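Local structure of AB hydrolase-1 domain-containing protein (Thermoplasma acidophilum DSM 1728, 3BDI) at residues R15-T23 with S40-F49. The protein is uncharacterized but probably acts as a hydrolase of the ABHD14 family in the alpha/beta-hydrolase superfamily. Numbering follows the deposited sequence.
Sequences RVFQRKMVT and SMDWDKADLF
Arg-19 reaches from strand 14-21 to Ser-40, Met-41, Asp-44 and Phe-49. The setting is the alpha/beta-hydrolase sheet, where this second strand lies antiparallel to 5-11 and 57-62. Segment 40-49 packs on one face of that sheet; it holds a 3-10 turn at 42-44 and enters helix 48-53. The Arg-19 chain bends about its CG-CD bond (chi3 77°), which turns the guanidinium toward the 3-10 turn. There it grips Asp-44 end-on, with two nitrogens on one oxygen. NH1 to OD1 of Asp-44 is 2.9 Å, and NH2 to the same OD1 is 3.0 Å. This OD1 lies in the guanidinium plane, but the carboxylate itself is turned 67° against that plane. NH2 comes in on the syn side of OD1, while NH1 meets it from above the carboxylate. NH1 also donates to the backbone O of Ser-40 at 3.0 Å, tilted from the carbonyl plane. NE turns to Glu-6 of the edge strand in a second salt bridge. A leucine in place of Arg-19 would probably leave Asp-44 and Glu-6 without their shared positive mate and the carbonyl of Ser-40 without this donor. Met-41, a selenomethionine like Met-21, crosses the arginine at about a right angle, its SE over one guanidinium face, 3.6 Å from NE of Arg-19. The same selenium makes an oblique Met-aromatic contact with Phe-17. The Phe-49 ring runs along the arginine, with CZ 3.8 Å from CB of Arg-19 and CE1 reaching NH1 obliquely. Farther along the strand, CB of Met-21 meets CB of Phe-49. Ser-40 OG, hydrogen-bonded to Asp-63, lies beside the aliphatic part of Arg-19. It also sits at the edge of the Phe-17 ring, near its plane, with OG 3.4 Å from CE2 of Phe-17.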
ATOM      1  N   ARG A  15      19.130  -4.132  -3.017  1.00  8.40           N
ATOM      2  CA  ARG A  15      19.178  -3.948  -1.579  1.00  8.49           C
ATOM      3  C   ARG A  15      18.076  -3.012  -1.069  1.00  7.98           C
ATOM      4  O   ARG A  15      18.154  -1.796  -1.231  1.00  9.51           O
ATOM      5  CB  ARG A  15      20.565  -3.452  -1.161  1.00  8.59           C
ATOM      6  CG  ARG A  15      20.842  -3.383   0.334  1.00 10.25           C
ATOM      7  CD  ARG A  15      22.181  -2.832   0.573  1.00 10.90           C
ATOM      8  NE  ARG A  15      22.610  -2.796   1.964  1.00 12.69           N
ATOM      9  CZ  ARG A  15      22.606  -1.711   2.733  1.00 11.16           C
ATOM     10  NH1 ARG A  15      22.144  -0.559   2.326  1.00 10.35           N
ATOM     11  NH2 ARG A  15      23.079  -1.827   3.978  1.00 12.67           N
ATOM     12  N   VAL A  16      17.053  -3.595  -0.462  1.00  7.65           N
ATOM     13  CA  VAL A  16      15.836  -2.919  -0.068  1.00  8.23           C
ATOM     14  C   VAL A  16      15.838  -2.697   1.434  1.00  8.06           C
ATOM     15  O   VAL A  16      16.028  -3.646   2.191  1.00  8.98           O
ATOM     16  CB  VAL A  16      14.622  -3.778  -0.481  1.00  8.83           C
ATOM     17  CG1 VAL A  16      13.320  -3.187   0.031  1.00  9.34           C
ATOM     18  CG2 VAL A  16      14.599  -3.881  -1.991  1.00 11.04           C
ATOM     19  N   PHE A  17      15.613  -1.464   1.862  1.00  7.95           N
ATOM     20  CA  PHE A  17      15.351  -1.171   3.262  1.00  7.78           C
ATOM     21  C   PHE A  17      13.902  -1.490   3.578  1.00  7.60           C
ATOM     22  O   PHE A  17      13.001  -1.156   2.825  1.00  8.13           O
ATOM     23  CB  PHE A  17      15.590   0.309   3.558  1.00  7.37           C
ATOM     24  CG  PHE A  17      15.260   0.709   4.977  1.00  7.96           C
ATOM     25  CD1 PHE A  17      16.066   0.285   6.007  1.00  8.20           C
ATOM     26  CD2 PHE A  17      14.162   1.521   5.281  1.00  9.08           C
ATOM     27  CE1 PHE A  17      15.768   0.598   7.301  1.00  9.69           C
ATOM     28  CE2 PHE A  17      13.858   1.868   6.572  1.00 10.02           C
ATOM     29  CZ  PHE A  17      14.701   1.419   7.602  1.00  8.13           C
ATOM     30  N   GLN A  18      13.680  -2.152   4.713  1.00  8.32           N
ATOM     31  CA  GLN A  18      12.319  -2.342   5.197  1.00  8.58           C
ATOM     32  C   GLN A  18      12.191  -2.228   6.679  1.00  8.02           C
ATOM     33  O   GLN A  18      13.147  -2.433   7.430  1.00  7.94           O
ATOM     34  CB  GLN A  18      11.743  -3.710   4.742  1.00  9.31           C
ATOM     35  CG  GLN A  18      12.369  -4.919   5.430  1.00  9.46           C
ATOM     36  CD  GLN A  18      11.708  -6.244   5.013  1.00  8.96           C
ATOM     37  OE1 GLN A  18      10.834  -6.269   4.158  1.00 10.85           O
ATOM     38  NE2 GLN A  18      12.174  -7.367   5.563  1.00  9.72           N
ATOM     39  N   ARG A  19      10.980  -1.931   7.091  1.00  8.39           N
ATOM     40  CA  ARG A  19      10.544  -1.927   8.493  1.00  8.39           C
ATOM     41  C   ARG A  19       9.442  -2.942   8.653  1.00  8.20           C
ATOM     42  O   ARG A  19       8.561  -3.031   7.814  1.00  9.87           O
ATOM     43  CB  ARG A  19      10.027  -0.546   8.856  1.00  9.11           C
ATOM     44  CG  ARG A  19      10.937   0.585   8.375  1.00  9.68           C
ATOM     45  CD  ARG A  19      10.390   1.930   8.743  1.00 10.82           C
ATOM     46  NE  ARG A  19      10.606   2.246  10.157  1.00 10.14           N
ATOM     47  CZ  ARG A  19       9.836   3.086  10.853  1.00 10.23           C
ATOM     48  NH1 ARG A  19       8.722   3.569  10.320  1.00 11.49           N
ATOM     49  NH2 ARG A  19      10.149   3.358  12.119  1.00 14.20           N
ATOM     50  N   LYS A  20       9.501  -3.737   9.735  1.00 10.25           N
ATOM     51  CA  LYS A  20       8.476  -4.763   9.900  1.00  9.55           C
ATOM     52  C   LYS A  20       8.172  -5.008  11.358  1.00 10.51           C
ATOM     53  O   LYS A  20       9.029  -4.807  12.175  1.00 11.71           O
ATOM     54  CB  LYS A  20       8.873  -6.078   9.221  1.00  8.97           C
ATOM     55  CG  LYS A  20      10.032  -6.771   9.880  1.00 10.89           C
ATOM     56  CD  LYS A  20      10.488  -7.977   9.082  1.00 11.76           C
ATOM     57  CE  LYS A  20      11.548  -8.780   9.827  1.00 12.84           C
ATOM     58  NZ  LYS A  20      12.205  -9.846   8.981  1.00 13.33           N
HETATM   59  N   MSE A  21       6.937  -5.411  11.625  1.00 10.32           N
HETATM   60  CA  MSE A  21       6.520  -5.868  12.955  1.00 10.86           C
HETATM   61  C   MSE A  21       5.741  -7.164  12.767  1.00  9.76           C
HETATM   62  O   MSE A  21       4.647  -7.165  12.267  1.00 12.41           O
HETATM   63  CB  MSE A  21       5.674  -4.801  13.606  1.00 10.26           C
HETATM   64  CG  MSE A  21       5.283  -5.140  15.050  1.00 12.18           C
HETATM   65 SE   MSE A  21       4.449  -3.728  16.077  0.75 13.32          SE
HETATM   66  CE  MSE A  21       5.972  -2.670  16.548  1.00 13.09           C
ATOM     67  N   VAL A  22       6.392  -8.255  13.129  1.00 15.14           N
ATOM     68  CA  VAL A  22       5.814  -9.555  12.798  1.00 14.69           C
ATOM     69  C   VAL A  22       5.960 -10.545  13.966  1.00 14.64           C
ATOM     70  O   VAL A  22       6.851 -10.407  14.791  1.00 15.88           O
ATOM     71  CB  VAL A  22       6.511 -10.141  11.542  1.00 18.04           C
ATOM     72  CG1 VAL A  22       6.426  -9.151  10.334  1.00 15.48           C
ATOM     73  CG2 VAL A  22       7.918 -10.440  11.846  1.00 14.48           C
ATOM     74  N   THR A  23       5.109 -11.552  13.959  0.50 16.15           N
ATOM     75  CA  THR A  23       5.266 -12.710  14.839  0.50 17.04           C
ATOM     76  C   THR A  23       4.828 -13.935  14.038  0.50 15.98           C
ATOM     77  O   THR A  23       3.897 -13.847  13.242  0.50 16.31           O
ATOM     78  CB  THR A  23       4.471 -12.515  16.144  0.50 15.52           C
ATOM     79  OG1 THR A  23       4.724 -13.630  17.016  0.50 17.94           O
ATOM     80  CG2 THR A  23       2.967 -12.368  15.883  0.50 17.54           C
ATOM     81  N   SER A  40       9.156   4.630   4.070  1.00  8.52           N
ATOM     82  CA  SER A  40       8.640   3.757   5.114  1.00  8.13           C
ATOM     83  C   SER A  40       8.745   4.368   6.505  1.00  7.67           C
ATOM     84  O   SER A  40       8.017   3.921   7.420  1.00  9.37           O
ATOM     85  CB  SER A  40       9.354   2.419   5.090  1.00  7.95           C
ATOM     86  OG  SER A  40      10.711   2.587   5.414  1.00  9.59           O
HETATM   87  N   MSE A  41       9.595   5.387   6.691  1.00  8.07           N
HETATM   88  CA  MSE A  41       9.667   6.096   7.982  1.00  8.67           C
HETATM   89  C   MSE A  41       8.391   6.873   8.281  1.00  8.97           C
HETATM   90  O   MSE A  41       8.032   7.054   9.453  1.00 10.09           O
HETATM   91  CB  MSE A  41      10.872   7.028   8.041  1.00 10.51           C
HETATM   92  CG  MSE A  41      12.197   6.351   7.833  1.00  8.73           C
HETATM   93 SE   MSE A  41      12.634   5.069   9.230  0.75 13.49          SE
HETATM   94  CE  MSE A  41      12.707   6.311  10.682  1.00 20.86           C
ATOM     95  N   ASP A  42       7.683   7.303   7.243  1.00  8.81           N
ATOM     96  CA  ASP A  42       6.586   8.230   7.451  1.00  7.81           C
ATOM     97  C   ASP A  42       5.324   7.590   8.003  1.00  8.26           C
ATOM     98  O   ASP A  42       4.422   8.296   8.460  1.00  9.69           O
ATOM     99  CB  ASP A  42       6.342   9.007   6.177  1.00  9.33           C
ATOM    100  CG  ASP A  42       7.463   9.936   5.899  1.00  8.89           C
ATOM    101  OD1 ASP A  42       7.583  10.952   6.627  1.00 11.55           O
ATOM    102  OD2 ASP A  42       8.276   9.705   4.995  1.00  9.94           O
ATOM    103  N   TRP A  43       5.233   6.262   8.011  1.00  8.92           N
ATOM    104  CA  TRP A  43       4.155   5.549   8.626  1.00  9.11           C
ATOM    105  C   TRP A  43       4.231   5.697  10.173  1.00  9.35           C
ATOM    106  O   TRP A  43       3.266   5.298  10.845  1.00  9.39           O
ATOM    107  CB  TRP A  43       4.212   4.048   8.251  1.00  9.01           C
ATOM    108  CG  TRP A  43       4.268   3.725   6.781  1.00  8.07           C
ATOM    109  CD1 TRP A  43       5.215   2.948   6.192  1.00  8.43           C
ATOM    110  CD2 TRP A  43       3.356   4.131   5.720  1.00  7.62           C
ATOM    111  NE1 TRP A  43       4.965   2.847   4.838  1.00  8.45           N
ATOM    112  CE2 TRP A  43       3.847   3.568   4.518  1.00  9.03           C
ATOM    113  CE3 TRP A  43       2.241   4.982   5.655  1.00  8.94           C
ATOM    114  CZ2 TRP A  43       3.201   3.725   3.307  1.00  9.39           C
ATOM    115  CZ3 TRP A  43       1.599   5.137   4.431  1.00  8.37           C
ATOM    116  CH2 TRP A  43       2.105   4.511   3.260  1.00  9.09           C
ATOM    117  N   ASP A  44       5.327   6.215  10.707  1.00 10.20           N
ATOM    118  CA  ASP A  44       5.430   6.496  12.157  1.00  9.67           C
ATOM    119  C   ASP A  44       4.330   7.475  12.564  1.00  9.44           C
ATOM    120  O   ASP A  44       3.860   7.435  13.705  1.00 10.28           O
ATOM    121  CB  ASP A  44       6.776   7.188  12.517  1.00 11.41           C
ATOM    122  CG  ASP A  44       7.976   6.267  12.605  1.00 14.87           C
ATOM    123  OD1 ASP A  44       7.769   5.047  12.582  1.00 15.76           O
ATOM    124  OD2 ASP A  44       9.093   6.857  12.749  1.00 19.43           O
ATOM    125  N   LYS A  45       3.947   8.408  11.693  1.00  9.57           N
ATOM    126  CA  LYS A  45       3.068   9.489  12.142  1.00  8.38           C
ATOM    127  C   LYS A  45       1.722   8.937  12.610  1.00  9.68           C
ATOM    128  O   LYS A  45       1.141   9.484  13.552  1.00 12.38           O
ATOM    129  CB  LYS A  45       2.866  10.487  10.987  1.00 10.77           C
ATOM    130  CG  LYS A  45       1.969  11.646  11.267  1.00 11.15           C
ATOM    131  CD  LYS A  45       2.529  12.604  12.315  1.00  8.85           C
ATOM    132  CE  LYS A  45       1.496  13.625  12.734  1.00  9.48           C
ATOM    133  NZ  LYS A  45       1.183  14.537  11.555  1.00  8.46           N
ATOM    134  N   ALA A  46       1.217   7.895  11.937  1.00  8.16           N
ATOM    135  CA  ALA A  46      -0.009   7.240  12.324  1.00  8.48           C
ATOM    136  C   ALA A  46       0.188   5.960  13.093  1.00  9.83           C
ATOM    137  O   ALA A  46      -0.780   5.214  13.350  1.00 12.16           O
ATOM    138  CB  ALA A  46      -0.858   6.994  11.052  1.00 10.21           C
ATOM    139  N   ASP A  47       1.428   5.691  13.507  1.00 10.45           N
ATOM    140  CA  ASP A  47       1.739   4.529  14.341  1.00  9.41           C
ATOM    141  C   ASP A  47       1.162   3.257  13.712  1.00 10.53           C
ATOM    142  O   ASP A  47       0.577   2.419  14.399  1.00 11.46           O
ATOM    143  CB  ASP A  47       1.195   4.788  15.770  1.00 10.87           C
ATOM    144  CG  ASP A  47       1.752   3.835  16.848  1.00 17.41           C
ATOM    145  OD1 ASP A  47       2.795   3.245  16.657  1.00 16.13           O
ATOM    146  OD2 ASP A  47       1.076   3.704  17.896  1.00 19.82           O
ATOM    147  N   LEU A  48       1.334   3.070  12.392  1.00  8.96           N
ATOM    148  CA  LEU A  48       0.653   1.974  11.684  1.00  9.67           C
ATOM    149  C   LEU A  48       1.130   0.599  12.041  1.00 11.46           C
ATOM    150  O   LEU A  48       0.354  -0.342  12.008  1.00 12.04           O
ATOM    151  CB  LEU A  48       0.681   2.199  10.185  1.00 11.15           C
ATOM    152  CG  LEU A  48       0.008   3.453   9.632  1.00 10.12           C
ATOM    153  CD1 LEU A  48       0.016   3.451   8.096  1.00 11.27           C
ATOM    154  CD2 LEU A  48      -1.425   3.538  10.137  1.00 10.58           C
ATOM    155  N   PHE A  49       2.396   0.462  12.442  1.00  9.41           N
ATOM    156  CA  PHE A  49       2.888  -0.867  12.772  1.00 10.14           C
ATOM    157  C   PHE A  49       2.164  -1.381  14.012  1.00 11.21           C
ATOM    158  O   PHE A  49       1.593  -2.471  13.981  1.00 11.95           O
ATOM    159  CB  PHE A  49       4.424  -0.949  12.919  1.00  8.83           C
ATOM    160  CG  PHE A  49       5.152  -0.515  11.680  1.00  9.26           C
ATOM    161  CD1 PHE A  49       5.456   0.840  11.486  1.00 13.17           C
ATOM    162  CD2 PHE A  49       5.514  -1.430  10.725  1.00 11.53           C
ATOM    163  CE1 PHE A  49       6.115   1.291  10.362  1.00 14.58           C
ATOM    164  CE2 PHE A  49       6.157  -0.967   9.540  1.00 13.61           C
ATOM    165  CZ  PHE A  49       6.420   0.407   9.379  1.00 11.59           C
TER